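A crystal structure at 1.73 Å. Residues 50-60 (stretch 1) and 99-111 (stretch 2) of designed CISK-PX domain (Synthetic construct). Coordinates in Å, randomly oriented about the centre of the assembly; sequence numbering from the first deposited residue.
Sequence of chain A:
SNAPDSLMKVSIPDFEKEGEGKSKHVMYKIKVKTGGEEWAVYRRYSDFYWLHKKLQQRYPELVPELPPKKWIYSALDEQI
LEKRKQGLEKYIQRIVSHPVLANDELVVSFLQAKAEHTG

Stretch 1 (50-60) WLHKKLQQRYP
Stretch 2 99-111: PVLANDELVVSFL

This is a near-antiparallel helix-helix contact in which a leucine knob and its apolar neighbours make the body of the interface, while one salt bridge and a tyrosine close the end where the second helix begins. Residues 50-58 are helical, continuing a helix that starts earlier in the chain. The partner stretch has a short helix at 99-102, a link at Asn-103 and Asp-104, and a second helix from Glu-105 onward. The axes of helices 50-58 and 105-111 run at 162° to each other, with a signed crossing angle of -162° and a closest approach of 10.6 Å. The register is set by Leu-51 and Leu-106, whose CA atoms lie 7.0 Å apart. Together the two stretches bury 618 Å².

Leu-106 is the knob. Its CA-to-CB bond points toward the first helix, and with chi1 at -71° (m) and chi2 at 165° (t) the side chain sits among Leu-51, Lys-54, Leu-55 and Arg-58, a hole built on the i, i+3, i+4, i+7 spacing of a helical face. Its CB meets Leu-51 CD1 at 3.9 Å, and its CD1 lies 3.8 Å from Lys-54 CB. The aliphatic start of the lysine thus helps to form the hole, while the end of that side chain leads away. At the margin, Trp-50 CZ3 reaches Leu-106 CD2 at 3.9 Å.

Leu-51 (t, p) carries the packing toward the later turns of the partner helix. Its CD2 stands over the face of the Phe-110 ring, 3.8 Å from the ring centroid and 11° off the normal, a CH-pi contact; Phe-110 is t with chi2 at 81°. One turn on, Leu-55 (m, t) leaves CA sideways but brings its end inward, so that its CD1 packs against Val-107 CG2 at 3.8 Å and its CD2 lies 4.3 Å from Leu-101 CD2.

Asp-104, with phi/psi of -70/139 and chi1 at -174° (t), occupies the N-cap position. Its carboxylate serves both the cap and the arginine: Asp-104 OD2 accepts from Leu-106 N at 2.9 Å, and Asp-104 OD1 accepts from Arg-58 NH1 at 2.8 Å, with Asp-104 OD2 also 3.0 Å from that NH1. The bond to OD1, with an N-H...O angle of 138°, is the hydrogen bond of a salt bridge, with Asp-104 OD1 at the guanidinium edge, near its plane. The arginine is extended beyond an m chi1, with chi2 and chi3 both t, and one face of its guanidinium covers Leu-106: Arg-58 CZ is 3.7 Å from Leu-106 CD1. Edge to the charge and face to the apolar knob, the group serves both.

Tyr-59, at phi/psi -139/60, is the first residue to leave helical geometry, although its N still bonds to Leu-55 O at 2.8 Å. Its chi1 of -64° (m) and chi2 of -78° direct the ring to the short helix, with Tyr-59 CD2 3.6 Å from Leu-101 CD2 and Tyr-59 OH 3.3 Å from Val-100 CG1.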

ATOM      1  N   TRP A  50       8.325   2.091   3.613  1.00 21.34           N
ATOM      2  CA  TRP A  50       9.633   1.723   3.074  1.00 23.54           C
ATOM      3  C   TRP A  50       9.667   1.941   1.548  1.00 18.57           C
ATOM      4  O   TRP A  50      10.627   2.560   1.044  1.00 21.27           O
ATOM      5  CB  TRP A  50      10.002   0.278   3.424  1.00 21.40           C
ATOM      6  CG  TRP A  50      11.476  -0.040   3.208  1.00 25.15           C
ATOM      7  CD1 TRP A  50      12.494   0.125   4.104  1.00 28.52           C
ATOM      8  CD2 TRP A  50      12.061  -0.562   2.025  1.00 24.59           C
ATOM      9  NE1 TRP A  50      13.694  -0.259   3.532  1.00 25.86           N
ATOM     10  CE2 TRP A  50      13.456  -0.702   2.264  1.00 26.33           C
ATOM     11  CE3 TRP A  50      11.556  -0.920   0.783  1.00 25.22           C
ATOM     12  CZ2 TRP A  50      14.327  -1.175   1.303  1.00 28.90           C
ATOM     13  CZ3 TRP A  50      12.415  -1.411  -0.161  1.00 31.28           C
ATOM     14  CH2 TRP A  50      13.795  -1.528   0.099  1.00 30.73           C
ATOM     15  N   LEU A  51       8.635   1.467   0.834  1.00 17.95           N
ATOM     16  CA  LEU A  51       8.545   1.657  -0.616  1.00 20.83           C
ATOM     17  C   LEU A  51       8.651   3.158  -0.931  1.00 20.52           C
ATOM     18  O   LEU A  51       9.410   3.596  -1.812  1.00 20.52           O
ATOM     19  CB  LEU A  51       7.214   1.122  -1.141  1.00 18.98           C
ATOM     20  CG  LEU A  51       6.970   1.476  -2.596  1.00 20.73           C
ATOM     21  CD1 LEU A  51       7.946   0.700  -3.474  1.00 23.75           C
ATOM     22  CD2 LEU A  51       5.537   1.153  -2.955  1.00 21.51           C
ATOM     23  N   HIS A  52       7.879   3.968  -0.204  1.00 17.60           N
ATOM     24  CA  HIS A  52       7.836   5.388  -0.434  1.00 19.24           C
ATOM     25  C   HIS A  52       9.193   6.041  -0.260  1.00 21.67           C
ATOM     26  O   HIS A  52       9.633   6.830  -1.094  1.00 21.59           O
ATOM     27  CB  HIS A  52       6.909   5.989   0.581  1.00 20.61           C
ATOM     28  CG  HIS A  52       6.746   7.454   0.441  1.00 19.01           C
ATOM     29  ND1 HIS A  52       6.109   8.027  -0.644  1.00 19.60           N
ATOM     30  CD2 HIS A  52       7.110   8.470   1.252  1.00 21.59           C
ATOM     31  CE1 HIS A  52       6.091   9.335  -0.485  1.00 22.85           C
ATOM     32  NE2 HIS A  52       6.701   9.628   0.651  1.00 24.30           N
ATOM     33  N   LYS A  53       9.870   5.712   0.830  1.00 18.91           N
ATOM     34  CA  LYS A  53      11.169   6.348   1.094  1.00 22.69           C
ATOM     35  C   LYS A  53      12.160   5.996  -0.017  1.00 23.11           C
ATOM     36  O   LYS A  53      12.910   6.866  -0.469  1.00 27.24           O
ATOM     37  CB  LYS A  53      11.705   5.922   2.458  1.00 27.08           C
ATOM     38  CG  LYS A  53      10.998   6.578   3.641  1.00 35.98           C
ATOM     39  CD  LYS A  53      11.076   8.102   3.624  1.00 46.87           C
ATOM     40  CE  LYS A  53      10.290   8.702   4.777  1.00 57.83           C
ATOM     41  NZ  LYS A  53       9.881  10.110   4.514  1.00 76.70           N
ATOM     42  N   LYS A  54      12.138   4.762  -0.499  1.00 21.39           N
ATOM     43  CA  LYS A  54      13.093   4.335  -1.541  1.00 24.18           C
ATOM     44  C   LYS A  54      12.721   4.885  -2.888  1.00 30.97           C
ATOM     45  O   LYS A  54      13.590   5.270  -3.648  1.00 27.12           O
ATOM     46  CB  LYS A  54      13.214   2.811  -1.596  1.00 27.75           C
ATOM     47  CG  LYS A  54      13.734   2.235  -0.300  1.00 29.07           C
ATOM     48  CD  LYS A  54      14.946   3.037   0.197  1.00 43.24           C
ATOM     49  CE  LYS A  54      15.865   2.240   1.096  1.00 47.27           C
ATOM     50  NZ  LYS A  54      16.605   3.061   2.099  1.00 51.66           N
ATOM     51  N   LEU A  55      11.432   4.941  -3.193  1.00 21.73           N
ATOM     52  CA  LEU A  55      10.999   5.544  -4.455  1.00 23.31           C
ATOM     53  C   LEU A  55      11.256   7.009  -4.510  1.00 29.24           C
ATOM     54  O   LEU A  55      11.606   7.558  -5.572  1.00 30.14           O
ATOM     55  CB  LEU A  55       9.508   5.334  -4.680  1.00 24.15           C
ATOM     56  CG  LEU A  55       9.120   4.030  -5.303  1.00 28.69           C
ATOM     57  CD1 LEU A  55       7.605   4.060  -5.477  1.00 28.45           C
ATOM     58  CD2 LEU A  55       9.755   3.750  -6.670  1.00 28.10           C
ATOM     59  N   GLN A  56      11.047   7.667  -3.385  1.00 27.13           N
ATOM     60  CA  GLN A  56      11.239   9.098  -3.291  1.00 30.77           C
ATOM     61  C   GLN A  56      12.707   9.453  -3.549  1.00 34.45           C
ATOM     62  O   GLN A  56      13.014  10.522  -4.082  1.00 37.78           O
ATOM     63  CB  GLN A  56      10.810   9.520  -1.907  1.00 33.04           C
ATOM     64  CG  GLN A  56      10.806  10.986  -1.603  1.00 42.45           C
ATOM     65  CD  GLN A  56      10.118  11.244  -0.285  1.00 45.74           C
ATOM     66  OE1 GLN A  56      10.595  10.836   0.771  1.00 44.93           O
ATOM     67  NE2 GLN A  56       8.973  11.902  -0.347  1.00 48.90           N
ATOM     68  N   GLN A  57      13.613   8.559  -3.191  1.00 37.00           N
ATOM     69  CA  GLN A  57      15.034   8.783  -3.474  1.00 36.75           C
ATOM     70  C   GLN A  57      15.311   8.729  -4.979  1.00 39.90           C
ATOM     71  O   GLN A  57      16.125   9.497  -5.477  1.00 42.25           O
ATOM     72  CB  GLN A  57      15.913   7.797  -2.716  1.00 39.85           C
ATOM     73  CG  GLN A  57      15.981   8.102  -1.225  1.00 51.29           C
ATOM     74  CD  GLN A  57      16.286   6.891  -0.338  1.00 66.44           C
ATOM     75  OE1 GLN A  57      16.776   5.851  -0.800  1.00 64.52           O
ATOM     76  NE2 GLN A  57      15.997   7.031   0.957  1.00 68.54           N
ATOM     77  N   ARG A  58      14.605   7.866  -5.703  1.00 34.53           N
ATOM     78  CA  ARG A  58      14.847   7.659  -7.116  1.00 32.59           C
ATOM     79  C   ARG A  58      14.102   8.677  -7.976  1.00 33.20           C
ATOM     80  O   ARG A  58      14.645   9.200  -8.966  1.00 29.75           O
ATOM     81  CB  ARG A  58      14.402   6.249  -7.510  1.00 32.90           C
ATOM     82  CG  ARG A  58      15.233   5.110  -6.940  1.00 47.38           C
ATOM     83  CD  ARG A  58      14.749   3.781  -7.519  1.00 57.24           C
ATOM     84  NE  ARG A  58      15.436   2.611  -6.977  1.00 67.53           N
ATOM     85  CZ  ARG A  58      15.370   1.390  -7.509  1.00 71.31           C
ATOM     86  NH1 ARG A  58      14.653   1.168  -8.606  1.00 71.72           N
ATOM     87  NH2 ARG A  58      16.028   0.380  -6.947  1.00 74.76           N
ATOM     88  N   TYR A  59      12.863   8.983  -7.591  1.00 27.30           N
ATOM     89  CA  TYR A  59      11.949   9.759  -8.405  1.00 26.66           C
ATOM     90  C   TYR A  59      11.166  10.751  -7.566  1.00 26.51           C
ATOM     91  O   TYR A  59       9.939  10.712  -7.563  1.00 27.41           O
ATOM     92  CB  TYR A  59      10.963   8.831  -9.098  1.00 30.58           C
ATOM     93  CG  TYR A  59      11.567   7.866 -10.092  1.00 36.30           C
ATOM     94  CD1 TYR A  59      11.930   8.309 -11.359  1.00 43.90           C
ATOM     95  CD2 TYR A  59      11.761   6.504  -9.784  1.00 40.94           C
ATOM     96  CE1 TYR A  59      12.470   7.451 -12.296  1.00 44.44           C
ATOM     97  CE2 TYR A  59      12.327   5.640 -10.721  1.00 36.90           C
ATOM     98  CZ  TYR A  59      12.666   6.127 -11.977  1.00 47.92           C
ATOM     99  OH  TYR A  59      13.216   5.313 -12.943  1.00 44.35           O
ATOM    100  N   PRO A  60      11.852  11.671  -6.885  1.00 28.11           N
ATOM    101  CA  PRO A  60      11.201  12.644  -6.000  1.00 29.98           C
ATOM    102  C   PRO A  60      10.148  13.507  -6.684  1.00 34.21           C
ATOM    103  O   PRO A  60       9.170  13.925  -6.050  1.00 34.13           O
ATOM    104  CB  PRO A  60      12.358  13.484  -5.458  1.00 31.44           C
ATOM    105  CG  PRO A  60      13.492  13.246  -6.437  1.00 30.89           C
ATOM    106  CD  PRO A  60      13.317  11.850  -6.922  1.00 28.90           C
ATOM    107  N   PRO A  99       3.897   5.133 -15.746  1.00 36.42           N
ATOM    108  CA  PRO A  99       4.626   4.026 -16.331  1.00 36.56           C
ATOM    109  C   PRO A  99       6.026   3.762 -15.758  1.00 26.65           C
ATOM    110  O   PRO A  99       6.360   2.621 -15.483  1.00 31.88           O
ATOM    111  CB  PRO A  99       4.713   4.430 -17.811  1.00 41.23           C
ATOM    112  CG  PRO A  99       3.472   5.221 -18.045  1.00 43.13           C
ATOM    113  CD  PRO A  99       3.211   5.955 -16.759  1.00 42.72           C
ATOM    114  N   VAL A 100       6.844   4.801 -15.561  1.00 30.12           N
ATOM    115  CA  VAL A 100       8.196   4.654 -15.048  1.00 29.81           C
ATOM    116  C   VAL A 100       8.242   4.032 -13.619  1.00 28.89           C
ATOM    117  O   VAL A 100       9.103   3.236 -13.289  1.00 30.80           O
ATOM    118  CB  VAL A 100       8.918   6.024 -15.027  1.00 40.97           C
ATOM    119  CG1 VAL A 100      10.247   5.909 -14.314  1.00 39.85           C
ATOM    120  CG2 VAL A 100       9.151   6.532 -16.453  1.00 40.05           C
ATOM    121  N   LEU A 101       7.298   4.425 -12.780  1.00 31.35           N
ATOM    122  CA  LEU A 101       7.197   3.826 -11.443  1.00 26.42           C
ATOM    123  C   LEU A 101       6.604   2.423 -11.494  1.00 24.38           C
ATOM    124  O   LEU A 101       7.085   1.537 -10.800  1.00 31.16           O
ATOM    125  CB  LEU A 101       6.313   4.689 -10.538  1.00 27.80           C
ATOM    126  CG  LEU A 101       6.782   6.134 -10.346  1.00 28.65           C
ATOM    127  CD1 LEU A 101       5.849   6.886  -9.436  1.00 31.50           C
ATOM    128  CD2 LEU A 101       8.183   6.182  -9.807  1.00 32.09           C
ATOM    129  N   ALA A 102       5.578   2.228 -12.301  1.00 28.61           N
ATOM    130  CA  ALA A 102       4.927   0.919 -12.425  1.00 28.72           C
ATOM    131  C   ALA A 102       5.915  -0.169 -12.845  1.00 35.75           C
ATOM    132  O   ALA A 102       5.764  -1.359 -12.490  1.00 30.59           O
ATOM    133  CB  ALA A 102       3.774   1.000 -13.425  1.00 33.56           C
ATOM    134  N   ASN A 103       6.945   0.237 -13.594  1.00 30.75           N
ATOM    135  CA  ASN A 103       7.956  -0.676 -14.084  1.00 28.45           C
ATOM    136  C   ASN A 103       9.219  -0.736 -13.272  1.00 31.92           C
ATOM    137  O   ASN A 103      10.140  -1.514 -13.560  1.00 35.63           O
ATOM    138  CB  ASN A 103       8.264  -0.333 -15.552  1.00 35.46           C
ATOM    139  CG  ASN A 103       7.089  -0.619 -16.454  1.00 45.43           C
ATOM    140  OD1 ASN A 103       6.437   0.290 -16.977  1.00 57.91           O
ATOM    141  ND2 ASN A 103       6.768  -1.890 -16.595  1.00 47.49           N
ATOM    142  N   ASP A 104       9.273   0.073 -12.226  1.00 28.36           N
ATOM    143  CA  ASP A 104      10.388   0.047 -11.350  1.00 26.03           C
ATOM    144  C   ASP A 104      10.406  -1.246 -10.530  1.00 27.59           C
ATOM    145  O   ASP A 104       9.355  -1.738 -10.111  1.00 27.07           O
ATOM    146  CB  ASP A 104      10.376   1.287 -10.464  1.00 28.89           C
ATOM    147  CG  ASP A 104      11.591   1.389  -9.617  1.00 36.14           C
ATOM    148  OD1 ASP A 104      12.470   2.189  -9.963  1.00 35.27           O
ATOM    149  OD2 ASP A 104      11.696   0.663  -8.607  1.00 39.56           O
ATOM    150  N   GLU A 105      11.595  -1.814 -10.354  1.00 26.94           N
ATOM    151  CA  GLU A 105      11.750  -3.098  -9.697  1.00 28.70           C
ATOM    152  C   GLU A 105      11.133  -3.107  -8.267  1.00 24.31           C
ATOM    153  O   GLU A 105      10.638  -4.142  -7.806  1.00 24.57           O
ATOM    154  CB  GLU A 105      13.219  -3.497  -9.637  1.00 41.97           C
ATOM    155  CG  GLU A 105      13.767  -3.910 -11.001  1.00 63.30           C
ATOM    156  CD  GLU A 105      15.288  -3.985 -11.055  1.00 83.68           C
ATOM    157  OE1 GLU A 105      15.932  -4.180  -9.993  1.00 77.94           O
ATOM    158  OE2 GLU A 105      15.836  -3.855 -12.175  1.00 93.94           O
ATOM    159  N   LEU A 106      11.192  -1.974  -7.598  1.00 28.91           N
ATOM    160  CA  LEU A 106      10.629  -1.884  -6.231  1.00 29.07           C
ATOM    161  C   LEU A 106       9.152  -2.070  -6.283  1.00 24.73           C
ATOM    162  O   LEU A 106       8.568  -2.752  -5.446  1.00 20.19           O
ATOM    163  CB  LEU A 106      10.945  -0.540  -5.586  1.00 28.49           C
ATOM    164  CG  LEU A 106      12.399  -0.348  -5.213  1.00 33.82           C
ATOM    165  CD1 LEU A 106      12.672   1.118  -4.945  1.00 37.90           C
ATOM    166  CD2 LEU A 106      12.743  -1.215  -4.030  1.00 42.21           C
ATOM    167  N   VAL A 107       8.517  -1.417  -7.240  1.00 21.30           N
ATOM    168  CA  VAL A 107       7.084  -1.474  -7.338  1.00 23.27           C
ATOM    169  C   VAL A 107       6.644  -2.832  -7.823  1.00 22.83           C
ATOM    170  O   VAL A 107       5.676  -3.391  -7.329  1.00 21.49           O
ATOM    171  CB  VAL A 107       6.582  -0.362  -8.261  1.00 22.81           C
ATOM    172  CG1 VAL A 107       5.073  -0.507  -8.478  1.00 24.68           C
ATOM    173  CG2 VAL A 107       6.938   0.994  -7.642  1.00 27.62           C
ATOM    174  N   VAL A 108       7.342  -3.390  -8.818  1.00 21.62           N
ATOM    175  CA  VAL A 108       7.009  -4.712  -9.300  1.00 24.24           C
ATOM    176  C   VAL A 108       7.047  -5.731  -8.152  1.00 21.49           C
ATOM    177  O   VAL A 108       6.121  -6.532  -7.995  1.00 25.13           O
ATOM    178  CB  VAL A 108       7.971  -5.127 -10.442  1.00 26.35           C
ATOM    179  CG1 VAL A 108       7.817  -6.592 -10.800  1.00 28.67           C
ATOM    180  CG2 VAL A 108       7.687  -4.252 -11.664  1.00 27.30           C
ATOM    181  N   SER A 109       8.072  -5.636  -7.332  1.00 21.95           N
ATOM    182  CA  SER A 109       8.193  -6.513  -6.176  1.00 22.07           C
ATOM    183  C   SER A 109       7.034  -6.257  -5.167  1.00 22.80           C
ATOM    184  O   SER A 109       6.335  -7.224  -4.707  1.00 22.62           O
ATOM    185  CB  SER A 109       9.548  -6.318  -5.513  1.00 25.45           C
ATOM    186  OG  SER A 109       9.618  -7.056  -4.281  1.00 25.89           O
ATOM    187  N   PHE A 110       6.800  -4.976  -4.890  1.00 21.77           N
ATOM    188  CA  PHE A 110       5.750  -4.570  -3.931  1.00 16.83           C
ATOM    189  C   PHE A 110       4.432  -5.189  -4.317  1.00 19.60           C
ATOM    190  O   PHE A 110       3.664  -5.659  -3.471  1.00 21.41           O
ATOM    191  CB  PHE A 110       5.653  -3.061  -3.849  1.00 20.94           C
ATOM    192  CG  PHE A 110       4.703  -2.579  -2.785  1.00 16.62           C
ATOM    193  CD1 PHE A 110       5.113  -2.518  -1.467  1.00 17.46           C
ATOM    194  CD2 PHE A 110       3.416  -2.143  -3.122  1.00 16.57           C
ATOM    195  CE1 PHE A 110       4.262  -2.060  -0.489  1.00 17.25           C
ATOM    196  CE2 PHE A 110       2.570  -1.637  -2.149  1.00 19.33           C
ATOM    197  CZ  PHE A 110       3.007  -1.598  -0.829  1.00 16.53           C
ATOM    198  N   LEU A 111       4.162  -5.230  -5.626  1.00 18.52           N
ATOM    199  CA  LEU A 111       2.888  -5.673  -6.117  1.00 19.62           C
ATOM    200  C   LEU A 111       2.796  -7.126  -6.568  1.00 21.95           C
ATOM    201  O   LEU A 111       1.717  -7.575  -6.981  1.00 23.93           O
ATOM    202  CB  LEU A 111       2.465  -4.775  -7.291  1.00 21.57           C
ATOM    203  CG  LEU A 111       2.170  -3.339  -6.934  1.00 21.85           C
ATOM    204  CD1 LEU A 111       1.850  -2.632  -8.239  1.00 25.93           C
ATOM    205  CD2 LEU A 111       0.989  -3.276  -5.948  1.00 24.53           C
TER